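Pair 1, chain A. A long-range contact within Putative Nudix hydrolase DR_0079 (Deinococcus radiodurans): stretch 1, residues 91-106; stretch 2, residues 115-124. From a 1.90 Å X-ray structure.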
# COMPACT_ATOMS: atom_id res chain seq x y z
N ASN A 91 12.80 0.77 5.33
CA ASN A 91 14.24 0.97 5.14
C ASN A 91 14.72 0.04 4.04
O ASN A 91 15.79 -0.56 4.15
CB ASN A 91 15.01 0.68 6.43
CG ASN A 91 14.84 1.76 7.46
OD1 ASN A 91 14.29 1.54 8.54
ND2 ASN A 91 15.30 2.96 7.13
N VAL A 92 13.92 -0.07 2.99
CA VAL A 92 14.25 -0.91 1.86
C VAL A 92 14.47 -0.08 0.60
O VAL A 92 13.73 0.86 0.33
CB VAL A 92 13.12 -1.93 1.58
CG1 VAL A 92 13.41 -2.70 0.30
CG2 VAL A 92 13.01 -2.91 2.76
N GLU A 93 15.50 -0.44 -0.15
CA GLU A 93 15.83 0.21 -1.41
C GLU A 93 15.24 -0.71 -2.48
O GLU A 93 15.79 -1.78 -2.74
CB GLU A 93 17.35 0.28 -1.58
CG GLU A 93 18.11 0.78 -0.36
CD GLU A 93 18.12 2.30 -0.25
OE1 GLU A 93 17.05 2.91 -0.08
OE2 GLU A 93 19.22 2.88 -0.36
N ILE A 94 14.12 -0.32 -3.08
CA ILE A 94 13.49 -1.17 -4.09
C ILE A 94 14.43 -1.52 -5.23
O ILE A 94 14.33 -2.59 -5.82
CB ILE A 94 12.20 -0.53 -4.68
CG1 ILE A 94 12.54 0.75 -5.44
CG2 ILE A 94 11.21 -0.22 -3.55
CD1 ILE A 94 11.33 1.38 -6.13
N ASP A 95 15.36 -0.62 -5.52
CA ASP A 95 16.32 -0.85 -6.60
C ASP A 95 17.29 -1.97 -6.24
O ASP A 95 17.94 -2.55 -7.11
CB ASP A 95 17.09 0.44 -6.90
CG ASP A 95 16.16 1.59 -7.28
OD1 ASP A 95 15.33 1.40 -8.19
OD2 ASP A 95 16.27 2.68 -6.68
N ALA A 96 17.38 -2.29 -4.95
CA ALA A 96 18.28 -3.34 -4.48
C ALA A 96 17.58 -4.70 -4.44
O ALA A 96 18.21 -5.72 -4.14
CB ALA A 96 18.81 -2.99 -3.09
N LEU A 97 16.29 -4.72 -4.75
CA LEU A 97 15.55 -5.97 -4.73
C LEU A 97 14.74 -6.13 -6.01
O LEU A 97 14.68 -5.22 -6.84
CB LEU A 97 14.61 -6.00 -3.52
CG LEU A 97 15.22 -5.75 -2.14
CD1 LEU A 97 14.13 -5.90 -1.09
CD2 LEU A 97 16.35 -6.72 -1.88
N SER A 98 14.11 -7.29 -6.16
CA SER A 98 13.28 -7.54 -7.33
C SER A 98 11.85 -7.12 -7.01
O SER A 98 11.31 -7.47 -5.96
CB SER A 98 13.32 -9.04 -7.67
OG SER A 98 12.33 -9.36 -8.63
N TRP A 99 11.24 -6.35 -7.91
CA TRP A 99 9.86 -5.88 -7.74
C TRP A 99 9.19 -5.66 -9.09
O TRP A 99 9.85 -5.59 -10.13
CB TRP A 99 9.79 -4.57 -6.95
CG TRP A 99 10.45 -3.40 -7.63
CD1 TRP A 99 11.76 -3.05 -7.55
CD2 TRP A 99 9.82 -2.43 -8.48
NE1 TRP A 99 11.99 -1.92 -8.29
CE2 TRP A 99 10.81 -1.51 -8.87
CE3 TRP A 99 8.51 -2.24 -8.95
CZ2 TRP A 99 10.55 -0.42 -9.72
CZ3 TRP A 99 8.24 -1.16 -9.79
CH2 TRP A 99 9.27 -0.26 -10.16
N ARG A 100 7.87 -5.54 -9.07
CA ARG A 100 7.15 -5.31 -10.31
C ARG A 100 5.73 -4.86 -10.02
O ARG A 100 5.19 -5.11 -8.94
CB ARG A 100 7.10 -6.60 -11.14
CG ARG A 100 6.20 -7.67 -10.56
CD ARG A 100 5.94 -8.78 -11.57
NE ARG A 100 4.92 -9.72 -11.12
CZ ARG A 100 5.07 -10.54 -10.09
NH1 ARG A 100 6.20 -10.55 -9.40
NH2 ARG A 100 4.08 -11.36 -9.75
N PRO A 101 5.12 -4.16 -10.98
CA PRO A 101 3.74 -3.70 -10.80
C PRO A 101 2.87 -4.95 -10.75
O PRO A 101 2.95 -5.81 -11.62
CB PRO A 101 3.49 -2.89 -12.06
CG PRO A 101 4.85 -2.33 -12.37
CD PRO A 101 5.73 -3.54 -12.16
N LEU A 102 2.05 -5.06 -9.71
CA LEU A 102 1.18 -6.22 -9.58
C LEU A 102 -0.16 -5.92 -10.24
O LEU A 102 -0.71 -6.76 -10.97
CB LEU A 102 0.99 -6.56 -8.10
CG LEU A 102 0.52 -7.96 -7.74
CD1 LEU A 102 1.53 -9.00 -8.25
CD2 LEU A 102 0.38 -8.07 -6.23
N ALA A 103 -0.68 -4.73 -10.00
CA ALA A 103 -1.96 -4.33 -10.57
C ALA A 103 -2.22 -2.85 -10.36
O ALA A 103 -1.51 -2.19 -9.59
CB ALA A 103 -3.09 -5.14 -9.94
N SER A 104 -3.23 -2.34 -11.04
CA SER A 104 -3.65 -0.95 -10.94
C SER A 104 -5.16 -0.96 -10.74
O SER A 104 -5.87 -1.75 -11.37
CB SER A 104 -3.30 -0.20 -12.23
OG SER A 104 -1.89 -0.09 -12.39
N PHE A 105 -5.67 -0.10 -9.86
CA PHE A 105 -7.10 -0.05 -9.59
C PHE A 105 -7.69 1.34 -9.54
O PHE A 105 -7.01 2.30 -9.18
CB PHE A 105 -7.42 -0.73 -8.26
CG PHE A 105 -7.03 -2.17 -8.19
CD1 PHE A 105 -7.69 -3.12 -8.96
CD2 PHE A 105 -6.02 -2.58 -7.33
CE1 PHE A 105 -7.34 -4.47 -8.88
CE2 PHE A 105 -5.65 -3.93 -7.24
CZ PHE A 105 -6.32 -4.87 -8.02
N SER A 106 -8.98 1.43 -9.88
CA SER A 106 -9.73 2.67 -9.83
C SER A 106 -10.74 2.56 -8.69
O SER A 106 -11.31 1.49 -8.45
CB SER A 106 -10.49 2.91 -11.15
OG SER A 106 -11.62 3.75 -10.92
N PHE A 115 -7.15 5.84 -6.34
CA PHE A 115 -6.53 5.32 -7.54
C PHE A 115 -5.22 4.77 -7.02
O PHE A 115 -4.61 5.34 -6.11
CB PHE A 115 -6.30 6.44 -8.55
CG PHE A 115 -7.50 6.71 -9.40
CD1 PHE A 115 -7.77 5.91 -10.50
CD2 PHE A 115 -8.38 7.74 -9.08
CE1 PHE A 115 -8.90 6.13 -11.28
CE2 PHE A 115 -9.52 7.96 -9.86
CZ PHE A 115 -9.77 7.15 -10.96
N MET A 116 -4.76 3.66 -7.57
CA MET A 116 -3.54 3.10 -7.06
C MET A 116 -2.84 2.10 -7.94
O MET A 116 -3.42 1.49 -8.84
CB MET A 116 -3.81 2.40 -5.73
CG MET A 116 -4.82 1.26 -5.82
SD MET A 116 -5.04 0.41 -4.24
CE MET A 116 -6.09 1.54 -3.35
N CYS A 117 -1.55 1.96 -7.67
CA CYS A 117 -0.75 0.97 -8.33
C CYS A 117 -0.30 0.12 -7.16
O CYS A 117 0.10 0.65 -6.11
CB CYS A 117 0.47 1.58 -9.02
SG CYS A 117 1.40 0.35 -9.96
N VAL A 118 -0.42 -1.19 -7.32
CA VAL A 118 -0.03 -2.14 -6.29
C VAL A 118 1.21 -2.85 -6.84
O VAL A 118 1.23 -3.27 -8.00
CB VAL A 118 -1.14 -3.18 -6.03
CG1 VAL A 118 -0.80 -4.03 -4.80
CG2 VAL A 118 -2.47 -2.48 -5.84
N TYR A 119 2.24 -2.96 -6.01
CA TYR A 119 3.49 -3.59 -6.40
C TYR A 119 3.77 -4.82 -5.56
O TYR A 119 3.18 -5.00 -4.50
CB TYR A 119 4.64 -2.62 -6.19
CG TYR A 119 4.52 -1.34 -6.96
CD1 TYR A 119 4.93 -1.26 -8.29
CD2 TYR A 119 4.01 -0.19 -6.36
CE1 TYR A 119 4.82 -0.08 -9.00
CE2 TYR A 119 3.90 1.00 -7.06
CZ TYR A 119 4.31 1.05 -8.38
OH TYR A 119 4.21 2.23 -9.08
N GLU A 120 4.66 -5.66 -6.05
CA GLU A 120 5.06 -6.83 -5.29
C GLU A 120 6.58 -6.78 -5.18
O GLU A 120 7.27 -6.69 -6.20
CB GLU A 120 4.62 -8.13 -5.97
CG GLU A 120 5.05 -9.37 -5.20
CD GLU A 120 4.58 -10.66 -5.82
OE1 GLU A 120 5.07 -11.01 -6.92
OE2 GLU A 120 3.70 -11.32 -5.22
N LEU A 121 7.09 -6.82 -3.95
CA LEU A 121 8.52 -6.79 -3.68
C LEU A 121 8.89 -8.21 -3.29
O LEU A 121 8.17 -8.86 -2.54
CB LEU A 121 8.81 -5.83 -2.52
CG LEU A 121 10.17 -5.15 -2.40
CD1 LEU A 121 10.33 -4.14 -3.54
CD2 LEU A 121 10.28 -4.42 -1.05
N ARG A 122 10.01 -8.72 -3.82
CA ARG A 122 10.44 -10.08 -3.49
C ARG A 122 11.66 -10.10 -2.57
O ARG A 122 12.70 -9.52 -2.88
CB ARG A 122 10.79 -10.85 -4.78
CG ARG A 122 9.67 -10.93 -5.82
CD ARG A 122 8.37 -11.41 -5.19
NE ARG A 122 8.56 -12.63 -4.41
CZ ARG A 122 8.75 -13.84 -4.94
NH1 ARG A 122 8.78 -13.99 -6.26
NH2 ARG A 122 8.93 -14.88 -4.14
N SER A 123 11.52 -10.77 -1.43
CA SER A 123 12.60 -10.89 -0.46
C SER A 123 12.27 -11.90 0.62
O SER A 123 11.12 -12.01 1.06
CB SER A 123 12.89 -9.55 0.21
OG SER A 123 13.95 -9.69 1.15
N ASP A 124 13.28 -12.65 1.05
CA ASP A 124 13.08 -13.62 2.12
C ASP A 124 13.55 -13.02 3.44
O ASP A 124 13.38 -13.62 4.49
CB ASP A 124 13.85 -14.91 1.83
CG ASP A 124 13.09 -15.83 0.88
OD1 ASP A 124 11.97 -16.23 1.22
OD2 ASP A 124 13.62 -16.14 -0.20

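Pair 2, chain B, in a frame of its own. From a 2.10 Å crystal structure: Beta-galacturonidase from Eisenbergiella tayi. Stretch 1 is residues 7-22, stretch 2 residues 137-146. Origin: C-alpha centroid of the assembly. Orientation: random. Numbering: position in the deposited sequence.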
# COMPACT_ATOMS: atom_id res chain seq x y z
N THR B 7 -35.87 11.38 -24.98
CA THR B 7 -36.44 12.71 -24.92
C THR B 7 -37.10 13.14 -26.22
O THR B 7 -37.59 14.27 -26.30
CB THR B 7 -35.35 13.73 -24.56
OG1 THR B 7 -34.30 13.64 -25.52
CG2 THR B 7 -34.81 13.44 -23.16
N HIS B 8 -37.11 12.27 -27.24
CA HIS B 8 -37.71 12.60 -28.54
C HIS B 8 -38.16 11.32 -29.22
O HIS B 8 -37.39 10.36 -29.30
CB HIS B 8 -36.73 13.32 -29.46
CG HIS B 8 -36.33 14.67 -28.99
ND1 HIS B 8 -37.21 15.74 -28.96
CD2 HIS B 8 -35.15 15.14 -28.51
CE1 HIS B 8 -36.58 16.81 -28.49
NE2 HIS B 8 -35.33 16.48 -28.21
N LYS B 9 -39.40 11.31 -29.70
CA LYS B 9 -39.84 10.31 -30.67
C LYS B 9 -40.07 10.91 -32.05
O LYS B 9 -39.80 10.24 -33.05
CB LYS B 9 -41.13 9.61 -30.21
CG LYS B 9 -41.02 8.74 -28.94
CD LYS B 9 -39.64 8.04 -28.79
CE LYS B 9 -39.69 6.79 -27.89
NZ LYS B 9 -40.73 6.92 -26.81
N ILE B 10 -40.52 12.16 -32.14
CA ILE B 10 -40.75 12.79 -33.43
C ILE B 10 -39.47 13.38 -34.00
O ILE B 10 -39.08 13.09 -35.13
CB ILE B 10 -41.87 13.85 -33.33
CG1 ILE B 10 -43.23 13.18 -33.11
CG2 ILE B 10 -41.91 14.70 -34.59
CD1 ILE B 10 -44.34 14.16 -32.85
N ARG B 11 -38.80 14.24 -33.23
CA ARG B 11 -37.60 14.89 -33.74
C ARG B 11 -36.55 13.85 -34.12
O ARG B 11 -36.38 12.84 -33.43
CB ARG B 11 -37.04 15.87 -32.71
CG ARG B 11 -35.86 16.71 -33.20
CD ARG B 11 -35.31 17.58 -32.07
NE ARG B 11 -36.37 18.35 -31.42
CZ ARG B 11 -36.17 19.27 -30.49
NH1 ARG B 11 -34.94 19.55 -30.07
NH2 ARG B 11 -37.20 19.91 -29.96
N LYS B 12 -35.86 14.09 -35.25
CA LYS B 12 -34.77 13.23 -35.70
C LYS B 12 -33.51 13.62 -34.94
O LYS B 12 -33.03 14.75 -35.08
CB LYS B 12 -34.53 13.35 -37.20
CG LYS B 12 -35.74 13.70 -38.06
CD LYS B 12 -35.37 13.79 -39.56
CE LYS B 12 -36.48 14.46 -40.40
NZ LYS B 12 -36.55 15.96 -40.26
N THR B 13 -33.00 12.70 -34.12
CA THR B 13 -31.81 12.93 -33.31
C THR B 13 -30.89 11.73 -33.42
O THR B 13 -31.33 10.61 -33.68
CB THR B 13 -32.14 13.18 -31.82
OG1 THR B 13 -32.50 11.95 -31.20
CG2 THR B 13 -33.29 14.15 -31.66
N ALA B 14 -29.60 11.97 -33.18
CA ALA B 14 -28.62 10.89 -33.18
C ALA B 14 -27.44 11.30 -32.30
O ALA B 14 -26.98 12.44 -32.37
CB ALA B 14 -28.14 10.58 -34.60
N GLU B 15 -26.95 10.37 -31.49
CA GLU B 15 -25.83 10.66 -30.60
C GLU B 15 -24.52 10.66 -31.39
O GLU B 15 -24.17 9.66 -32.03
CB GLU B 15 -25.76 9.66 -29.44
CG GLU B 15 -24.94 10.19 -28.26
CD GLU B 15 -24.71 9.20 -27.10
OE1 GLU B 15 -25.54 8.30 -26.88
OE2 GLU B 15 -23.68 9.36 -26.39
N LEU B 16 -23.80 11.78 -31.36
CA LEU B 16 -22.45 11.82 -31.91
C LEU B 16 -21.38 11.36 -30.93
O LEU B 16 -20.24 11.07 -31.34
CB LEU B 16 -22.14 13.23 -32.39
CG LEU B 16 -23.02 13.65 -33.57
CD1 LEU B 16 -22.46 14.91 -34.19
CD2 LEU B 16 -23.09 12.53 -34.59
N SER B 17 -21.69 11.32 -29.64
CA SER B 17 -20.77 10.79 -28.64
C SER B 17 -20.96 9.28 -28.54
O SER B 17 -21.60 8.66 -29.40
CB SER B 17 -20.98 11.47 -27.29
OG SER B 17 -22.36 11.52 -26.98
N SER B 18 -20.46 8.68 -27.45
CA SER B 18 -20.34 7.23 -27.34
C SER B 18 -19.62 6.66 -28.56
O SER B 18 -20.07 5.71 -29.19
CB SER B 18 -21.71 6.56 -27.14
OG SER B 18 -22.33 6.96 -25.93
N ALA B 19 -18.48 7.26 -28.89
CA ALA B 19 -17.78 6.96 -30.13
C ALA B 19 -16.35 7.45 -30.00
O ALA B 19 -16.02 8.22 -29.09
CB ALA B 19 -18.47 7.63 -31.34
N LEU B 20 -15.50 7.01 -30.92
CA LEU B 20 -14.15 7.54 -31.03
C LEU B 20 -14.17 8.73 -32.00
O LEU B 20 -14.73 8.63 -33.09
CB LEU B 20 -13.19 6.45 -31.51
CG LEU B 20 -13.14 5.15 -30.71
CD1 LEU B 20 -12.01 4.26 -31.18
CD2 LEU B 20 -12.99 5.43 -29.21
N TRP B 21 -13.57 9.85 -31.57
CA TRP B 21 -13.29 10.98 -32.44
C TRP B 21 -11.78 11.09 -32.63
O TRP B 21 -11.00 10.50 -31.88
CB TRP B 21 -13.78 12.31 -31.85
CG TRP B 21 -15.25 12.47 -31.59
CD1 TRP B 21 -16.17 11.49 -31.29
CD2 TRP B 21 -15.97 13.70 -31.60
NE1 TRP B 21 -17.43 12.05 -31.11
CE2 TRP B 21 -17.32 13.41 -31.30
CE3 TRP B 21 -15.60 15.04 -31.84
CZ2 TRP B 21 -18.29 14.40 -31.22
CZ3 TRP B 21 -16.57 16.02 -31.75
CH2 TRP B 21 -17.90 15.70 -31.44
N ASN B 22 -11.37 11.87 -33.62
CA ASN B 22 -9.95 12.14 -33.81
C ASN B 22 -9.54 13.26 -32.88
O ASN B 22 -10.23 14.28 -32.78
CB ASN B 22 -9.65 12.51 -35.25
CG ASN B 22 -9.64 11.31 -36.16
OD1 ASN B 22 -9.29 10.21 -35.75
ND2 ASN B 22 -10.03 11.52 -37.40
N GLY B 137 -11.57 18.30 -22.30
CA GLY B 137 -12.16 17.36 -23.22
C GLY B 137 -13.65 17.48 -23.37
O GLY B 137 -14.29 18.34 -22.76
N ILE B 138 -14.22 16.62 -24.20
CA ILE B 138 -15.67 16.54 -24.38
C ILE B 138 -16.14 15.54 -23.33
O ILE B 138 -16.24 14.33 -23.60
CB ILE B 138 -16.06 16.13 -25.80
CG1 ILE B 138 -15.31 16.99 -26.84
CG2 ILE B 138 -17.56 16.23 -25.98
CD1 ILE B 138 -15.76 16.74 -28.29
N SER B 139 -16.45 16.05 -22.14
CA SER B 139 -16.64 15.22 -20.95
C SER B 139 -18.07 14.72 -20.76
O SER B 139 -18.29 13.85 -19.90
CB SER B 139 -16.19 16.01 -19.71
OG SER B 139 -16.61 17.37 -19.79
N ARG B 140 -19.05 15.24 -21.51
CA ARG B 140 -20.41 14.71 -21.55
C ARG B 140 -20.84 14.62 -23.02
O ARG B 140 -20.09 14.99 -23.92
CB ARG B 140 -21.38 15.55 -20.71
CG ARG B 140 -21.00 15.65 -19.23
CD ARG B 140 -21.95 16.54 -18.46
NE ARG B 140 -21.42 16.82 -17.13
CZ ARG B 140 -21.84 17.81 -16.34
NH1 ARG B 140 -22.81 18.62 -16.75
NH2 ARG B 140 -21.27 18.00 -15.15
N GLY B 141 -22.04 14.10 -23.27
CA GLY B 141 -22.40 13.65 -24.60
C GLY B 141 -22.63 14.76 -25.61
O GLY B 141 -22.62 15.96 -25.29
N VAL B 142 -22.84 14.35 -26.86
CA VAL B 142 -23.06 15.24 -28.00
C VAL B 142 -24.19 14.67 -28.85
O VAL B 142 -24.21 13.47 -29.14
CB VAL B 142 -21.79 15.42 -28.86
CG1 VAL B 142 -22.09 16.30 -30.07
CG2 VAL B 142 -20.65 16.01 -28.05
N VAL B 143 -25.13 15.53 -29.24
CA VAL B 143 -26.35 15.10 -29.92
C VAL B 143 -26.55 15.94 -31.18
O VAL B 143 -26.51 17.18 -31.11
CB VAL B 143 -27.59 15.21 -29.02
CG1 VAL B 143 -28.84 14.79 -29.81
CG2 VAL B 143 -27.44 14.32 -27.81
N LEU B 144 -26.78 15.28 -32.31
CA LEU B 144 -27.15 15.93 -33.56
C LEU B 144 -28.65 15.79 -33.78
O LEU B 144 -29.18 14.67 -33.75
CB LEU B 144 -26.41 15.33 -34.76
CG LEU B 144 -26.95 15.77 -36.14
CD1 LEU B 144 -26.63 17.23 -36.44
CD2 LEU B 144 -26.43 14.86 -37.28
N GLU B 145 -29.33 16.91 -33.99
CA GLU B 145 -30.77 16.94 -34.22
C GLU B 145 -31.04 17.63 -35.55
O GLU B 145 -30.46 18.68 -35.84
CB GLU B 145 -31.49 17.69 -33.10
CG GLU B 145 -31.30 17.08 -31.72
CD GLU B 145 -31.93 17.94 -30.64
OE1 GLU B 145 -32.24 19.10 -30.96
OE2 GLU B 145 -32.10 17.47 -29.49
N GLU B 146 -31.91 17.04 -36.34
CA GLU B 146 -32.35 17.62 -37.61
C GLU B 146 -33.72 18.24 -37.38
O GLU B 146 -34.65 17.56 -36.95
CB GLU B 146 -32.36 16.57 -38.72
CG GLU B 146 -30.96 16.40 -39.32
CD GLU B 146 -30.85 15.37 -40.43
OE1 GLU B 146 -31.30 15.65 -41.57
OE2 GLU B 146 -30.28 14.28 -40.17
O HOH W 1 -36.81 16.52 -36.67

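An antiparallel pair of strands fixes its backbone far more tightly than its side chains, and these two contacts illustrate how much freedom remains. The N, CA and C atoms of 14 central residues superpose with an RMSD of 0.7 Å. In both, two strands run antiparallel, at 144° in pair 1 and 158° in pair 2, and alternate between hydrogen-bonded and non-hydrogen-bonded pairs.

A hydrogen-bonded pair matches in the middle. Arg100(A) with Glu120(A) corresponds to Ala14(B) with Leu144(B), each joined by two backbone bonds: Arg100(A) N to Glu120(A) O (3.1 Å) and Glu120(A) N to Arg100(A) O (3.0 Å), against Ala14(B) N to Leu144(B) O and Leu144(B) N to Ala14(B) O, both 2.8 Å. Two residues along, a single carbonyl receives two consecutive amides. In pair 1, Val118(A) O accepts from Leu102(A) N (2.6 Å) and Ala103(A) N (3.1 Å), at a beta bulge. In pair 2, Val142(B) O accepts from Leu16(B) N (2.8 Å) and, weakly, from Ser17(B) N (3.4 Å). The matched leucines have side-chain centres only 0.6 Å apart and the valines 0.5 Å, although chi1 of the leucines differs, t in Leu102(A) and m in Leu16(B).

Beyond this point the solutions part. Val118(A) N donates to the backbone, Ala103(A) O, at 2.7 Å, and the strands continue pairing. At the matched position, Val142(B) N instead donates to a side chain, Ser17(B) OG, at 2.9 Å; that hydroxyl in turn donates to Glu15(B) OE2 at 2.6 Å. Gly141(B), matching Cys117(A), brings its CA within 3.2 Å of Ser17(B) OG, and an ideal CB there would lie a tight 3.1 Å from the same oxygen.

Charge is also placed differently. In pair 1 a salt bridge spans the central hydrogen-bonded pair, Arg100(A) NH1 to Glu120(A) OE1 at 2.8 Å, though its hydrogen bond is weak. Ala14(B) and Leu144(B) carry no charge there. Pair 2 has its salt bridge at Arg11(B) NH1 to Glu145(B) OE1, 2.9 Å, where pair 1 has Leu97(A) and Leu121(A) in apolar contact, CD1 to CD2 at 4.1 Å.

Leu121(A) also meets Trp99(A), whose CB lies 3.5 Å from Leu121(A) CD1; at the matched positions, Thr13(B) CG2 packs against the aliphatic Glu145(B) CG, also at 3.5 Å. Similar backbones thus accommodate either an apolar cluster or an ionic pair.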